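Local coordinates for N-alpha-acetyltransferase 35, NatC auxiliary subunit (Saccharomyces cerevisiae, PDB 6YGA), which serves as the auxiliary subunit of the NatC N-terminal acetyltransferase, which acetylates the N-terminal methionine of the L-A virus Gag protein, at residues N180-N185 with R281-P286. Residues are numbered along the deposited sequence; the frame is centred on the assembly and turned at random.
Sequences NNMGFN and RSNQFP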
loop_
_atom_site.group_PDB
_atom_site.type_symbol
_atom_site.label_atom_id
_atom_site.label_comp_id
_atom_site.label_asym_id
_atom_site.label_seq_id
_atom_site.Cartn_x
_atom_site.Cartn_y
_atom_site.Cartn_z
ATOM N N ASN B 180 7.250 -9.075 -11.357
ATOM C CA ASN B 180 8.338 -10.047 -11.389
ATOM C C ASN B 180 8.218 -10.794 -12.709
ATOM O O ASN B 180 7.507 -11.794 -12.814
ATOM C CB ASN B 180 8.265 -10.992 -10.195
ATOM C CG ASN B 180 9.347 -12.058 -10.227
ATOM O OD1 ASN B 180 10.341 -11.934 -10.944
ATOM N ND2 ASN B 180 9.161 -13.111 -9.437
ATOM N N ASN B 181 8.905 -10.288 -13.735
ATOM C CA ASN B 181 8.896 -10.901 -15.058
ATOM C C ASN B 181 9.981 -11.961 -15.232
ATOM O O ASN B 181 10.224 -12.396 -16.361
ATOM C CB ASN B 181 9.031 -9.825 -16.145
ATOM C CG ASN B 181 10.361 -9.098 -16.094
ATOM O OD1 ASN B 181 11.023 -9.060 -15.057
ATOM N ND2 ASN B 181 10.754 -8.504 -17.218
HETATM N N MSE B 182 10.632 -12.376 -14.147
HETATM C CA MSE B 182 11.606 -13.470 -14.163
HETATM C C MSE B 182 12.731 -13.291 -15.179
HETATM O O MSE B 182 13.077 -14.224 -15.903
HETATM C CB MSE B 182 10.887 -14.795 -14.414
HETATM C CG MSE B 182 9.912 -15.152 -13.313
HETATM SE SE MSE B 182 8.810 -16.694 -13.735
HETATM C CE MSE B 182 9.467 -17.902 -12.356
ATOM N N GLY B 183 13.295 -12.088 -15.228
ATOM C CA GLY B 183 14.445 -11.831 -16.070
ATOM C C GLY B 183 14.169 -11.687 -17.548
ATOM O O GLY B 183 15.099 -11.803 -18.352
ATOM N N PHE B 184 12.925 -11.428 -17.939
ATOM C CA PHE B 184 12.592 -11.254 -19.349
ATOM C C PHE B 184 12.944 -9.840 -19.803
ATOM O O PHE B 184 12.474 -8.856 -19.222
ATOM C CB PHE B 184 11.112 -11.538 -19.593
ATOM C CG PHE B 184 10.818 -12.974 -19.923
ATOM C CD1 PHE B 184 11.330 -13.551 -21.072
ATOM C CD2 PHE B 184 10.022 -13.742 -19.090
ATOM C CE1 PHE B 184 11.063 -14.872 -21.378
ATOM C CE2 PHE B 184 9.750 -15.061 -19.392
ATOM C CZ PHE B 184 10.268 -15.625 -20.537
ATOM N N ASN B 185 13.768 -9.744 -20.845
ATOM C CA ASN B 185 14.113 -8.476 -21.480
ATOM C C ASN B 185 14.051 -8.698 -22.986
ATOM O O ASN B 185 14.863 -9.449 -23.537
ATOM C CB ASN B 185 15.502 -7.994 -21.048
ATOM C CG ASN B 185 15.781 -6.553 -21.450
ATOM O OD1 ASN B 185 15.088 -5.981 -22.292
ATOM N ND2 ASN B 185 16.808 -5.961 -20.847
ATOM N N ARG B 281 12.361 -22.215 -15.233
ATOM C CA ARG B 281 12.991 -20.931 -15.502
ATOM C C ARG B 281 13.692 -20.430 -14.244
ATOM O O ARG B 281 13.322 -20.782 -13.120
ATOM C CB ARG B 281 11.950 -19.922 -15.998
ATOM C CG ARG B 281 12.432 -18.477 -16.095
ATOM C CD ARG B 281 11.594 -17.668 -17.069
ATOM N NE ARG B 281 12.145 -17.718 -18.420
ATOM C CZ ARG B 281 12.942 -16.787 -18.935
ATOM N NH1 ARG B 281 13.277 -15.725 -18.216
ATOM N NH2 ARG B 281 13.399 -16.913 -20.174
ATOM N N SER B 282 14.749 -19.641 -14.444
ATOM C CA SER B 282 15.479 -19.042 -13.332
ATOM C C SER B 282 14.527 -18.294 -12.411
ATOM O O SER B 282 13.806 -17.390 -12.847
ATOM C CB SER B 282 16.564 -18.099 -13.860
ATOM O OG SER B 282 17.661 -18.829 -14.374
ATOM N N ASN B 283 14.523 -18.683 -11.138
ATOM C CA ASN B 283 13.603 -18.132 -10.150
ATOM C C ASN B 283 14.348 -17.954 -8.836
ATOM O O ASN B 283 14.895 -18.919 -8.295
ATOM C CB ASN B 283 12.385 -19.047 -9.967
ATOM C CG ASN B 283 11.346 -18.466 -9.024
ATOM O OD1 ASN B 283 11.435 -17.307 -8.613
ATOM N ND2 ASN B 283 10.345 -19.272 -8.684
ATOM N N GLN B 284 14.372 -16.722 -8.331
ATOM C CA GLN B 284 15.012 -16.406 -7.062
ATOM C C GLN B 284 14.013 -16.271 -5.920
ATOM O O GLN B 284 14.392 -15.840 -4.827
ATOM C CB GLN B 284 15.833 -15.120 -7.186
ATOM C CG GLN B 284 16.912 -15.163 -8.255
ATOM C CD GLN B 284 17.844 -13.970 -8.188
ATOM O OE1 GLN B 284 17.835 -13.214 -7.217
ATOM N NE2 GLN B 284 18.657 -13.796 -9.224
ATOM N N PHE B 285 12.756 -16.631 -6.143
ATOM C CA PHE B 285 11.685 -16.459 -5.176
ATOM C C PHE B 285 11.073 -17.806 -4.808
ATOM O O PHE B 285 11.176 -18.772 -5.573
ATOM C CB PHE B 285 10.598 -15.530 -5.738
ATOM C CG PHE B 285 11.071 -14.126 -5.983
ATOM C CD1 PHE B 285 11.697 -13.785 -7.171
ATOM C CD2 PHE B 285 10.891 -13.144 -5.020
ATOM C CE1 PHE B 285 12.137 -12.492 -7.393
ATOM C CE2 PHE B 285 11.327 -11.851 -5.238
ATOM C CZ PHE B 285 11.950 -11.523 -6.424
ATOM N N PRO B 286 10.439 -17.909 -3.642
ATOM C CA PRO B 286 9.779 -19.169 -3.260
ATOM C C PRO B 286 8.614 -19.469 -4.185
ATOM O O PRO B 286 8.051 -18.553 -4.803
ATOM C CB PRO B 286 9.296 -18.899 -1.826
ATOM C CG PRO B 286 10.134 -17.759 -1.344
ATOM C CD PRO B 286 10.398 -16.916 -2.554
HETATM O O HOH W 1 11.493 -14.711 -10.448
#
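A type I' beta turn from Asn181 to Phe184, in the loop between helices 142-167 and 193-209, is gripped through a cation-pi stack by Arg281, the first residue beyond helix 276-280. Both central residues, Met182 and Gly183, have positive phi, which by itself favours glycine at 183. The Arg281 chain leaves with CG anti to the backbone N (chi1 170°) and bends at chi3, laying its guanidinium flat over one face of the Phe184 ring. The planes are 15° apart and CZ of Arg281 stands 3.7 Å from the ring centroid of Phe184; Leu124 and Val128 of helix 118-129 also pack on the phenyl. In the guanidinium plane, NH1 of Arg281 donates to the carbonyl O of Met182 in a short but bent bond (2.8 Å, N-H...O angle 134°); ring and carbonyl fix the group's rotation. Met182, present as selenomethionine, crosses Asn283, its CE 3.9 Å from CG of Asn283. Each segment also holds an Asx turn, which asparagine's short amide can close: OD1 of Asn180 accepts from N of Met182, and OD1 of Asn283 from N of Phe285. Ser282, just before Asn283, bonds through OG to N of Met52 of the N-alpha-acetyltransferase 38 chain. One water links the two asparagines, accepting from ND2 of Asn180 and donating to OD1 of Asn283, while that same ND2 lies 3.5 Å from CD1 of Phe285.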